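Local coordinates for Cys-Gly metallodipeptidase DUG1 (Saccharomyces cerevisiae, PDB 4G1P), which hydrolyses the dipeptide Cys-Gly as a metal-dependent M20-family peptidase and forms the catalytic component of the complex that degrades glutathione, at residues A[211-216]-A[280-285]; A[390-393]-A[398-401]; A[401-406]-A[414-419]; A[440-445]-A[466-471]. One frame throughout, in Å; residues are numbered along the deposited sequence.

Contact 1 (A[211-216]-A[280-285]); sequences LTYGLR and ALYKDI
The phenol ring of Tyr-213 reaches obliquely across to Leu-281 and Tyr-282, and its hydroxyl end does most of the touching. OH lies 3.6 Å from CB of Leu-281 and 3.5 Å from CE1 of Tyr-282. Lower on the phenol, CZ of Tyr-213 packs 4.1 Å from the CD1 branch of Leu-281. With CG of Tyr-213 set between its backbone N and carbonyl carbon (chi1 66°), the ring is directed toward segment 280-285, where its OH meets both residues. The strand it leaves, 210-226, belongs to a mixed sheet in which it pairs with 378-391 and 415-419; this part of the α/β scaffold receives helix 276-281 and the turn after it. Tyrosine suits the place because its flat ring packs on Leu-281 while its hydroxyl can bond to a water. The hydroxyl of Tyr-213 gives its proton to a water 3.0 Å away, and this water in turn donates to O of Leu-281, 2.8 Å off. The water sits in the plane of both tyrosine rings, at their edges. Tyr-282 turns its own hydroxyl elsewhere, to Glu-278, while Phe-416 and Arg-418 pack against Tyr-213.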
loop_
_atom_site.group_PDB
_atom_site.type_symbol
_atom_site.label_atom_id
_atom_site.label_comp_id
_atom_site.label_asym_id
_atom_site.label_seq_id
_atom_site.Cartn_x
_atom_site.Cartn_y
_atom_site.Cartn_z
ATOM N N LEU A 211 -2.776 -2.585 -37.440
ATOM C CA LEU A 211 -1.820 -3.668 -37.336
ATOM C C LEU A 211 -0.567 -3.075 -36.701
ATOM O O LEU A 211 -0.191 -1.922 -36.973
ATOM C CB LEU A 211 -1.541 -4.302 -38.698
ATOM C CG LEU A 211 -2.778 -4.915 -39.364
ATOM C CD1 LEU A 211 -2.416 -5.475 -40.707
ATOM C CD2 LEU A 211 -3.391 -6.002 -38.489
ATOM N N THR A 212 0.054 -3.846 -35.822
ATOM C CA THR A 212 1.075 -3.290 -34.979
ATOM C C THR A 212 2.429 -3.821 -35.361
ATOM O O THR A 212 2.636 -5.027 -35.416
ATOM C CB THR A 212 0.752 -3.536 -33.503
ATOM O OG1 THR A 212 -0.444 -2.818 -33.176
ATOM C CG2 THR A 212 1.886 -3.044 -32.605
ATOM N N TYR A 213 3.354 -2.909 -35.642
ATOM C CA TYR A 213 4.687 -3.303 -36.081
ATOM C C TYR A 213 5.807 -2.962 -35.086
ATOM O O TYR A 213 6.987 -3.202 -35.374
ATOM C CB TYR A 213 4.990 -2.722 -37.473
ATOM C CG TYR A 213 5.084 -1.207 -37.532
ATOM C CD1 TYR A 213 3.960 -0.429 -37.773
ATOM C CD2 TYR A 213 6.298 -0.563 -37.363
ATOM C CE1 TYR A 213 4.043 0.937 -37.831
ATOM C CE2 TYR A 213 6.389 0.800 -37.413
ATOM C CZ TYR A 213 5.265 1.549 -37.650
ATOM O OH TYR A 213 5.368 2.921 -37.708
ATOM N N GLY A 214 5.445 -2.420 -33.920
ATOM C CA GLY A 214 6.435 -2.031 -32.919
ATOM C C GLY A 214 5.992 -2.008 -31.461
ATOM O O GLY A 214 4.897 -1.553 -31.133
ATOM N N LEU A 215 6.856 -2.486 -30.574
ATOM C CA LEU A 215 6.573 -2.459 -29.141
ATOM C C LEU A 215 7.686 -1.783 -28.365
ATOM O O LEU A 215 8.863 -1.958 -28.672
ATOM C CB LEU A 215 6.445 -3.878 -28.602
ATOM C CG LEU A 215 5.262 -4.713 -29.058
ATOM C CD1 LEU A 215 5.640 -6.159 -28.963
ATOM C CD2 LEU A 215 4.075 -4.413 -28.180
ATOM N N ARG A 216 7.320 -1.030 -27.335
ATOM C CA ARG A 216 8.319 -0.545 -26.402
ATOM C C ARG A 216 8.683 -1.675 -25.467
ATOM O O ARG A 216 7.854 -2.527 -25.174
ATOM C CB ARG A 216 7.751 0.557 -25.545
ATOM C CG ARG A 216 7.591 1.885 -26.176
ATOM C CD ARG A 216 6.529 2.551 -25.375
ATOM N NE ARG A 216 6.809 3.920 -25.014
ATOM C CZ ARG A 216 6.008 4.647 -24.247
ATOM N NH1 ARG A 216 4.903 4.110 -23.758
ATOM N NH2 ARG A 216 6.310 5.907 -23.975
ATOM N N ALA A 280 7.304 8.931 -42.143
ATOM C CA ALA A 280 6.306 8.677 -43.180
ATOM C C ALA A 280 5.126 7.902 -42.622
ATOM O O ALA A 280 3.973 8.313 -42.762
ATOM C CB ALA A 280 6.921 7.913 -44.338
ATOM N N LEU A 281 5.428 6.782 -41.974
ATOM C CA LEU A 281 4.404 5.910 -41.406
ATOM C C LEU A 281 3.504 6.583 -40.367
ATOM O O LEU A 281 2.396 6.104 -40.120
ATOM C CB LEU A 281 5.046 4.664 -40.807
ATOM C CG LEU A 281 5.872 3.836 -41.786
ATOM C CD1 LEU A 281 6.955 3.086 -41.048
ATOM C CD2 LEU A 281 4.986 2.866 -42.538
ATOM N N TYR A 282 3.983 7.652 -39.778
ATOM C CA TYR A 282 3.291 8.251 -38.682
ATOM C C TYR A 282 2.220 9.147 -39.176
ATOM O O TYR A 282 1.400 9.608 -38.435
ATOM C CB TYR A 282 4.222 9.009 -37.752
ATOM C CG TYR A 282 5.161 8.151 -36.980
ATOM C CD1 TYR A 282 4.915 6.824 -36.790
ATOM C CD2 TYR A 282 6.298 8.663 -36.472
ATOM C CE1 TYR A 282 5.776 6.044 -36.104
ATOM C CE2 TYR A 282 7.143 7.884 -35.767
ATOM C CZ TYR A 282 6.876 6.585 -35.598
ATOM O OH TYR A 282 7.751 5.857 -34.913
ATOM N N LYS A 283 2.201 9.396 -40.450
ATOM C CA LYS A 283 1.242 10.338 -40.904
ATOM C C LYS A 283 0.196 9.510 -41.559
ATOM O O LYS A 283 0.447 8.426 -42.009
ATOM C CB LYS A 283 1.904 11.476 -41.640
ATOM C CG LYS A 283 1.087 12.725 -41.515
ATOM C CD LYS A 283 -0.217 12.424 -40.796
ATOM C CE LYS A 283 -1.290 13.451 -41.157
ATOM N NZ LYS A 283 -0.891 14.373 -42.267
ATOM N N ASP A 284 -0.994 10.047 -41.571
ATOM C CA ASP A 284 -2.134 9.335 -42.035
ATOM C C ASP A 284 -2.728 8.468 -41.007
ATOM O O ASP A 284 -3.581 7.682 -41.292
ATOM C CB ASP A 284 -1.674 8.339 -43.067
ATOM C CG ASP A 284 -1.809 8.863 -44.427
ATOM O OD1 ASP A 284 -2.709 9.669 -44.635
ATOM O OD2 ASP A 284 -0.995 8.535 -45.289
ATOM N N ILE A 285 -2.356 8.679 -39.781
ATOM C CA ILE A 285 -2.859 7.851 -38.740
ATOM C C ILE A 285 -4.068 8.649 -38.393
ATOM O O ILE A 285 -4.113 9.809 -38.638
ATOM C CB ILE A 285 -1.821 7.431 -37.707
ATOM C CG1 ILE A 285 -1.080 6.236 -38.227
ATOM C CG2 ILE A 285 -2.475 7.079 -36.396
ATOM C CD1 ILE A 285 0.251 6.075 -37.601
HETATM O O HOH W 1 2.811 4.394 -37.895
#

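Contact 2 (A[390-393]-A[398-401]); sequences WVSD and QFTA
Phe-399 projects its ring from the first turn of helix 397-410 into the bend of the chain at Ser-392 and Asp-393. Two neighbouring ring carbons do the touching: CE2 of Phe-399 comes 4.2 Å from OG of Ser-392, and CD2 comes equally near, 4.2 Å, to the backbone O of Asp-393. Both oxygens approach obliquely. These are van der Waals contacts, in which the ring packs against Ser-392 and the backbone of Asp-393. The first torsion of Phe-399 sets CG anti to its carbonyl carbon (chi1 -79°), which directs the ring off the helix toward the end of the strand. Ser-392 suits this spot because it is small, and its hydroxyl has a partner within the bend, a weak hydrogen bond of 3.2 Å from OG of Ser-392 to O of Asp-393. The indole of Trp-390 stands slightly farther back, CH2 lying 4.8 Å from CZ of Phe-399. The carboxylate of Asp-393 does not touch the ring; its OD1 accepts a hydrogen bond from the backbone N of Phe-395. On the strand side, Leu-211, Tyr-213 and Leu-438 also press on Phe-399. The contact thus closes a β-to-α turn, in which the chain passes from strand 378-391 into helix 397-410 and the helix packs on the sheet.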
loop_
_atom_site.group_PDB
_atom_site.type_symbol
_atom_site.label_atom_id
_atom_site.label_comp_id
_atom_site.label_asym_id
_atom_site.label_seq_id
_atom_site.Cartn_x
_atom_site.Cartn_y
_atom_site.Cartn_z
ATOM N N TRP A 390 10.796 -3.778 -29.599
ATOM C CA TRP A 390 10.779 -4.502 -30.855
ATOM C C TRP A 390 10.255 -3.598 -31.944
ATOM O O TRP A 390 9.264 -2.899 -31.752
ATOM C CB TRP A 390 9.914 -5.754 -30.727
ATOM C CG TRP A 390 9.634 -6.481 -32.014
ATOM C CD1 TRP A 390 10.469 -7.350 -32.669
ATOM C CD2 TRP A 390 8.422 -6.439 -32.783
ATOM N NE1 TRP A 390 9.855 -7.840 -33.805
ATOM C CE2 TRP A 390 8.601 -7.296 -33.899
ATOM C CE3 TRP A 390 7.208 -5.757 -32.644
ATOM C CZ2 TRP A 390 7.608 -7.489 -34.865
ATOM C CZ3 TRP A 390 6.229 -5.942 -33.602
ATOM C CH2 TRP A 390 6.433 -6.806 -34.704
ATOM N N VAL A 391 10.945 -3.577 -33.076
ATOM C CA VAL A 391 10.491 -2.791 -34.202
ATOM C C VAL A 391 10.660 -3.642 -35.446
ATOM O O VAL A 391 11.686 -4.293 -35.635
ATOM C CB VAL A 391 11.284 -1.477 -34.395
ATOM C CG1 VAL A 391 10.525 -0.544 -35.307
ATOM C CG2 VAL A 391 11.543 -0.785 -33.089
ATOM N N SER A 392 9.644 -3.634 -36.296
ATOM C CA SER A 392 9.715 -4.382 -37.529
ATOM C C SER A 392 9.157 -3.573 -38.672
ATOM O O SER A 392 8.459 -2.581 -38.465
ATOM C CB SER A 392 8.945 -5.684 -37.404
ATOM O OG SER A 392 8.395 -6.032 -38.660
ATOM N N ASP A 393 9.476 -4.010 -39.883
ATOM C CA ASP A 393 8.964 -3.386 -41.089
ATOM C C ASP A 393 7.647 -4.046 -41.418
ATOM O O ASP A 393 7.593 -5.257 -41.621
ATOM C CB ASP A 393 9.956 -3.564 -42.244
ATOM C CG ASP A 393 9.283 -3.509 -43.618
ATOM O OD1 ASP A 393 8.766 -4.562 -44.067
ATOM O OD2 ASP A 393 9.278 -2.421 -44.248
ATOM N N GLN A 398 3.150 -11.373 -43.866
ATOM C CA GLN A 398 2.163 -11.450 -42.783
ATOM C C GLN A 398 1.278 -10.222 -42.680
ATOM O O GLN A 398 0.060 -10.347 -42.593
ATOM C CB GLN A 398 2.830 -11.733 -41.434
ATOM C CG GLN A 398 3.177 -13.198 -41.210
ATOM C CD GLN A 398 3.218 -13.551 -39.738
ATOM O OE1 GLN A 398 2.177 -13.714 -39.101
ATOM N NE2 GLN A 398 4.417 -13.651 -39.185
ATOM N N PHE A 399 1.888 -9.043 -42.697
ATOM C CA PHE A 399 1.135 -7.793 -42.628
ATOM C C PHE A 399 0.237 -7.610 -43.855
ATOM O O PHE A 399 -0.874 -7.109 -43.756
ATOM C CB PHE A 399 2.078 -6.593 -42.447
ATOM C CG PHE A 399 2.573 -6.409 -41.035
ATOM C CD1 PHE A 399 1.800 -5.754 -40.093
ATOM C CD2 PHE A 399 3.813 -6.880 -40.653
ATOM C CE1 PHE A 399 2.245 -5.582 -38.781
ATOM C CE2 PHE A 399 4.279 -6.702 -39.353
ATOM C CZ PHE A 399 3.484 -6.054 -38.413
ATOM N N THR A 400 0.720 -8.031 -45.014
ATOM C CA THR A 400 -0.089 -7.967 -46.217
ATOM C C THR A 400 -1.308 -8.852 -46.070
ATOM O O THR A 400 -2.439 -8.416 -46.274
ATOM C CB THR A 400 0.710 -8.414 -47.430
ATOM O OG1 THR A 400 1.916 -7.642 -47.502
ATOM C CG2 THR A 400 -0.100 -8.220 -48.682
ATOM N N ALA A 401 -1.066 -10.100 -45.695
ATOM C CA ALA A 401 -2.144 -11.038 -45.400
ATOM C C ALA A 401 -3.115 -10.453 -44.368
ATOM O O ALA A 401 -4.334 -10.471 -44.573
ATOM C CB ALA A 401 -1.581 -12.368 -44.915
#

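Contact 3 (A[401-406]-A[414-419]); sequences AAKKAT and PDFTRE
Helix 397-410 leads through a short loop into strand 415-419, and this contact is the packing of the helix on the beginning of the strand that follows it, an α-to-β connection of the catalytic α/β scaffold. The backbones come nearest at Lys-403 and Pro-414, whose CA atoms lie 6.4 Å apart. Pro-414 is met by two helix residues one turn apart. Thr-406 lies over one face of the proline ring: CD of Pro-414 meets CB of Thr-406 at 3.8 Å, and the methyl CG2 of Thr-406 lies 3.9 Å from CB of Pro-414. Lys-403 comes in beyond the CD corner instead, its aliphatic stem crossing the proline at about a right angle, with CG of Lys-403 3.9 Å from CD of Pro-414. Lys-403 holds CG anti to its backbone N and runs fully extended, which carries its CD to the edge of the Phe-416 ring, 4.2 Å from CZ and near the ring plane. Thr-406 uses its two branches differently. Its hydroxyl turns back along the helix and donates to O of Ala-402 at 3.0 Å, coming from above the carbonyl plane, while its own N reaches the same oxygen from the opposite face. Changing Thr-406 to a serine takes away CG2 and would probably open a gap beside CB and CD of Pro-414. The contact is thus essentially apolar: a buried hydroxyl is satisfied within the helix, and a lysine lends its methylene chain while its ammonium group lies beyond the packing.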
loop_
_atom_site.group_PDB
_atom_site.type_symbol
_atom_site.label_atom_id
_atom_site.label_comp_id
_atom_site.label_asym_id
_atom_site.label_seq_id
_atom_site.Cartn_x
_atom_site.Cartn_y
_atom_site.Cartn_z
ATOM N N ALA A 401 -1.066 -10.100 -45.695
ATOM C CA ALA A 401 -2.144 -11.038 -45.400
ATOM C C ALA A 401 -3.115 -10.453 -44.368
ATOM O O ALA A 401 -4.334 -10.471 -44.573
ATOM C CB ALA A 401 -1.581 -12.368 -44.915
ATOM N N ALA A 402 -2.563 -9.926 -43.273
ATOM C CA ALA A 402 -3.377 -9.372 -42.194
ATOM C C ALA A 402 -4.108 -8.128 -42.657
ATOM O O ALA A 402 -5.253 -7.902 -42.271
ATOM C CB ALA A 402 -2.531 -9.068 -40.954
ATOM N N LYS A 403 -3.452 -7.327 -43.490
ATOM C CA LYS A 403 -4.079 -6.112 -44.011
ATOM C C LYS A 403 -5.324 -6.443 -44.833
ATOM O O LYS A 403 -6.383 -5.856 -44.621
ATOM C CB LYS A 403 -3.089 -5.290 -44.841
ATOM C CG LYS A 403 -3.672 -4.026 -45.403
ATOM C CD LYS A 403 -2.729 -3.359 -46.388
ATOM C CE LYS A 403 -3.327 -2.039 -46.878
ATOM N NZ LYS A 403 -2.688 -1.522 -48.125
ATOM N N LYS A 404 -5.201 -7.393 -45.758
ATOM C CA LYS A 404 -6.352 -7.798 -46.576
ATOM C C LYS A 404 -7.456 -8.408 -45.708
ATOM O O LYS A 404 -8.643 -8.152 -45.919
ATOM C CB LYS A 404 -5.948 -8.777 -47.685
ATOM C CG LYS A 404 -4.821 -8.279 -48.579
ATOM C CD LYS A 404 -4.495 -9.278 -49.696
ATOM C CE LYS A 404 -3.222 -8.871 -50.453
ATOM N NZ LYS A 404 -2.922 -9.764 -51.615
ATOM N N ALA A 405 -7.058 -9.206 -44.726
ATOM C CA ALA A 405 -8.010 -9.755 -43.767
ATOM C C ALA A 405 -8.784 -8.646 -43.045
ATOM O O ALA A 405 -10.003 -8.665 -43.002
ATOM C CB ALA A 405 -7.298 -10.647 -42.787
ATOM N N THR A 406 -8.078 -7.660 -42.513
ATOM C CA THR A 406 -8.744 -6.555 -41.824
ATOM C C THR A 406 -9.691 -5.820 -42.755
ATOM O O THR A 406 -10.834 -5.519 -42.399
ATOM C CB THR A 406 -7.731 -5.545 -41.282
ATOM O OG1 THR A 406 -6.831 -6.215 -40.398
ATOM C CG2 THR A 406 -8.442 -4.444 -40.542
ATOM N N PRO A 414 -6.359 -1.133 -42.264
ATOM C CA PRO A 414 -5.934 -0.779 -40.908
ATOM C C PRO A 414 -4.841 0.258 -40.922
ATOM O O PRO A 414 -4.040 0.248 -41.835
ATOM C CB PRO A 414 -5.356 -2.088 -40.381
ATOM C CG PRO A 414 -4.928 -2.820 -41.617
ATOM C CD PRO A 414 -5.967 -2.499 -42.633
ATOM N N ASP A 415 -4.801 1.133 -39.927
ATOM C CA ASP A 415 -3.627 1.955 -39.720
ATOM C C ASP A 415 -2.467 1.059 -39.329
ATOM O O ASP A 415 -2.663 -0.027 -38.772
ATOM C CB ASP A 415 -3.868 2.995 -38.625
ATOM C CG ASP A 415 -4.713 4.158 -39.105
ATOM O OD1 ASP A 415 -4.839 4.315 -40.337
ATOM O OD2 ASP A 415 -5.245 4.917 -38.267
ATOM N N PHE A 416 -1.254 1.497 -39.639
ATOM C CA PHE A 416 -0.073 0.784 -39.180
ATOM C C PHE A 416 0.521 1.505 -37.977
ATOM O O PHE A 416 0.940 2.653 -38.064
ATOM C CB PHE A 416 0.942 0.656 -40.305
ATOM C CG PHE A 416 0.561 -0.350 -41.350
ATOM C CD1 PHE A 416 -0.389 -0.049 -42.306
ATOM C CD2 PHE A 416 1.165 -1.594 -41.382
ATOM C CE1 PHE A 416 -0.728 -0.975 -43.278
ATOM C CE2 PHE A 416 0.833 -2.525 -42.343
ATOM C CZ PHE A 416 -0.112 -2.215 -43.296
ATOM N N THR A 417 0.528 0.839 -36.835
ATOM C CA THR A 417 0.805 1.532 -35.588
ATOM C C THR A 417 1.876 0.836 -34.789
ATOM O O THR A 417 2.170 -0.342 -34.991
ATOM C CB THR A 417 -0.434 1.577 -34.689
ATOM O OG1 THR A 417 -0.816 0.235 -34.366
ATOM C CG2 THR A 417 -1.586 2.271 -35.379
ATOM N N ARG A 418 2.450 1.577 -33.857
ATOM C CA ARG A 418 3.323 0.975 -32.875
ATOM C C ARG A 418 2.557 0.871 -31.571
ATOM O O ARG A 418 1.390 1.242 -31.514
ATOM C CB ARG A 418 4.607 1.787 -32.756
ATOM C CG ARG A 418 5.418 1.709 -34.037
ATOM C CD ARG A 418 6.525 2.721 -34.078
ATOM N NE ARG A 418 7.629 2.351 -33.203
ATOM C CZ ARG A 418 8.835 2.890 -33.282
ATOM N NH1 ARG A 418 9.089 3.801 -34.209
ATOM N NH2 ARG A 418 9.788 2.509 -32.451
ATOM N N GLU A 419 3.198 0.329 -30.545
ATOM C CA GLU A 419 2.549 0.130 -29.254
ATOM C C GLU A 419 3.343 0.773 -28.130
ATOM O O GLU A 419 4.574 0.644 -28.067
ATOM C CB GLU A 419 2.417 -1.359 -28.947
ATOM C CG GLU A 419 1.005 -1.879 -28.947
ATOM C CD GLU A 419 0.129 -1.234 -27.897
ATOM O OE1 GLU A 419 0.592 -1.074 -26.746
ATOM O OE2 GLU A 419 -1.030 -0.893 -28.232
#

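Contact 4 (A[440-445]-A[466-471]); sequences LPMGRG and KTMAAY
The irregular segment 440-445 passes alongside segment 466-471 of helix 458-477, nearest at Leu-440 and Met-468, whose CA atoms are 8.0 Å apart. Leu-440 spreads its two methyls over the helix: CD1 packs 3.8 Å from CG of Met-468, and CD2 sits 4.0 Å from the methyl CG2 of Thr-467. Both side chains are met obliquely. A forked leucine suits this place because it can reach two successive helix residues at once. In Thr-467 CG2, anti to the backbone N, is the branch that meets Leu-440, while OG1 (chi1 -64°) bonds to the backbone O of Gly-463 one turn earlier. Met-468, extended beyond CG, sends its own end toward the loop, where its CE meets CE of Met-442 at 4.3 Å. Two flexible thioether chains can meet in this way where the backbones are farther apart. The Met-442 side chain is about 10 Å from a bound zinc ion, near the metal site but not part of it. Ser-144 of helix 135-154 touches both methionines, Thr-406 and Val-409 of helix 397-410 flank Thr-467, and the loop itself continues from strand 437-439, an outermost strand of the six-stranded sheet.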
loop_
_atom_site.group_PDB
_atom_site.type_symbol
_atom_site.label_atom_id
_atom_site.label_comp_id
_atom_site.label_asym_id
_atom_site.label_seq_id
_atom_site.Cartn_x
_atom_site.Cartn_y
_atom_site.Cartn_z
ATOM N N LEU A 440 -1.538 -8.706 -34.029
ATOM C CA LEU A 440 -2.916 -8.564 -34.506
ATOM C C LEU A 440 -3.849 -8.250 -33.349
ATOM O O LEU A 440 -4.484 -9.148 -32.794
ATOM C CB LEU A 440 -3.383 -9.877 -35.138
ATOM C CG LEU A 440 -4.307 -9.886 -36.355
ATOM C CD1 LEU A 440 -4.975 -11.231 -36.480
ATOM C CD2 LEU A 440 -5.328 -8.767 -36.336
ATOM N N PRO A 441 -3.955 -6.970 -32.994
ATOM C CA PRO A 441 -4.782 -6.532 -31.860
ATOM C C PRO A 441 -6.240 -6.943 -32.010
ATOM O O PRO A 441 -6.843 -6.764 -33.060
ATOM C CB PRO A 441 -4.684 -5.008 -31.924
ATOM C CG PRO A 441 -4.397 -4.713 -33.358
ATOM C CD PRO A 441 -3.489 -5.841 -33.813
ATOM N N MET A 442 -6.815 -7.494 -30.955
ATOM C CA MET A 442 -8.232 -7.765 -30.996
ATOM C C MET A 442 -9.013 -6.556 -30.535
ATOM O O MET A 442 -9.865 -6.046 -31.266
ATOM C CB MET A 442 -8.592 -8.964 -30.135
ATOM C CG MET A 442 -10.086 -9.183 -30.017
ATOM S SD MET A 442 -10.426 -10.890 -29.628
ATOM C CE MET A 442 -10.525 -11.616 -31.270
ATOM N N GLY A 443 -8.726 -6.096 -29.322
ATOM C CA GLY A 443 -9.561 -5.088 -28.700
ATOM C C GLY A 443 -9.253 -3.629 -28.997
ATOM O O GLY A 443 -8.372 -3.298 -29.807
ATOM N N ARG A 444 -9.999 -2.755 -28.321
ATOM C CA ARG A 444 -9.857 -1.312 -28.473
ATOM C C ARG A 444 -8.939 -0.740 -27.409
ATOM O O ARG A 444 -8.633 -1.403 -26.421
ATOM C CB ARG A 444 -11.219 -0.633 -28.404
ATOM C CG ARG A 444 -12.282 -1.322 -29.236
ATOM C CD ARG A 444 -13.521 -0.473 -29.310
ATOM N NE ARG A 444 -14.604 -1.142 -30.023
ATOM C CZ ARG A 444 -15.857 -0.696 -30.048
ATOM N NH1 ARG A 444 -16.176 0.419 -29.392
ATOM N NH2 ARG A 444 -16.792 -1.364 -30.715
ATOM N N GLY A 445 -8.502 0.499 -27.610
ATOM C CA GLY A 445 -7.529 1.109 -26.721
ATOM C C GLY A 445 -8.118 1.610 -25.419
ATOM O O GLY A 445 -7.402 2.163 -24.586
ATOM N N LYS A 466 -12.947 -13.370 -37.096
ATOM C CA LYS A 466 -13.076 -13.406 -38.536
ATOM C C LYS A 466 -11.803 -12.861 -39.155
ATOM O O LYS A 466 -11.356 -13.366 -40.180
ATOM C CB LYS A 466 -14.296 -12.601 -38.977
ATOM C CG LYS A 466 -15.613 -13.195 -38.484
ATOM C CD LYS A 466 -16.802 -12.312 -38.812
ATOM C CE LYS A 466 -18.127 -13.025 -38.540
ATOM N NZ LYS A 466 -19.310 -12.211 -38.925
ATOM N N THR A 467 -11.198 -11.855 -38.525
ATOM C CA THR A 467 -9.954 -11.312 -39.057
ATOM C C THR A 467 -8.812 -12.321 -38.911
ATOM O O THR A 467 -7.974 -12.477 -39.808
ATOM C CB THR A 467 -9.576 -9.951 -38.424
ATOM O OG1 THR A 467 -10.563 -8.976 -38.766
ATOM C CG2 THR A 467 -8.227 -9.462 -38.945
ATOM N N MET A 468 -8.792 -13.025 -37.792
ATOM C CA MET A 468 -7.813 -14.080 -37.612
ATOM C C MET A 468 -8.017 -15.184 -38.654
ATOM O O MET A 468 -7.055 -15.742 -39.187
ATOM C CB MET A 468 -7.914 -14.672 -36.202
ATOM C CG MET A 468 -7.477 -13.771 -35.062
ATOM S SD MET A 468 -7.871 -14.626 -33.515
ATOM C CE MET A 468 -6.900 -13.743 -32.287
ATOM N N ALA A 469 -9.268 -15.514 -38.940
ATOM C CA ALA A 469 -9.547 -16.554 -39.922
ATOM C C ALA A 469 -9.068 -16.164 -41.326
ATOM O O ALA A 469 -8.437 -16.955 -42.026
ATOM C CB ALA A 469 -11.030 -16.867 -39.939
ATOM N N ALA A 470 -9.364 -14.943 -41.745
ATOM C CA ALA A 470 -8.996 -14.540 -43.092
ATOM C C ALA A 470 -7.486 -14.401 -43.197
ATOM O O ALA A 470 -6.885 -14.767 -44.210
ATOM C CB ALA A 470 -9.684 -13.254 -43.485
ATOM N N TYR A 471 -6.878 -13.889 -42.134
ATOM C CA TYR A 471 -5.428 -13.762 -42.097
ATOM C C TYR A 471 -4.719 -15.105 -42.287
ATOM O O TYR A 471 -3.810 -15.202 -43.103
ATOM C CB TYR A 471 -4.960 -13.063 -40.816
ATOM C CG TYR A 471 -3.634 -13.559 -40.349
ATOM C CD1 TYR A 471 -2.465 -13.133 -40.949
ATOM C CD2 TYR A 471 -3.545 -14.476 -39.318
ATOM C CE1 TYR A 471 -1.246 -13.605 -40.527
ATOM C CE2 TYR A 471 -2.340 -14.949 -38.894
ATOM C CZ TYR A 471 -1.192 -14.508 -39.497
ATOM O OH TYR A 471 0.016 -14.982 -39.071
#

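How the contacts relate
Along the chain contact 1 closes first, contacts 2 and 3 follow and share Ala-401 on helix 397-410, and contact 4 comes last. Contacts 1, 2 and 3 reach one sheet, in which strand 210-226 pairs with both 378-391 and 415-419; their centres lie 9 to 10 Å apart. Helices 276-281 and 397-410 both pack on strand 210-226, at Tyr-213. Contact 4 belongs instead with the six-stranded sheet; its centre is about 9 Å from contact 3, where Ala-405 packs on Ala-470, and about 17 Å from contact 1. Helices 397-410 and 458-477 thus pack together, while the two sheets meet through the backbone bond of Thr-212 with Leu-439.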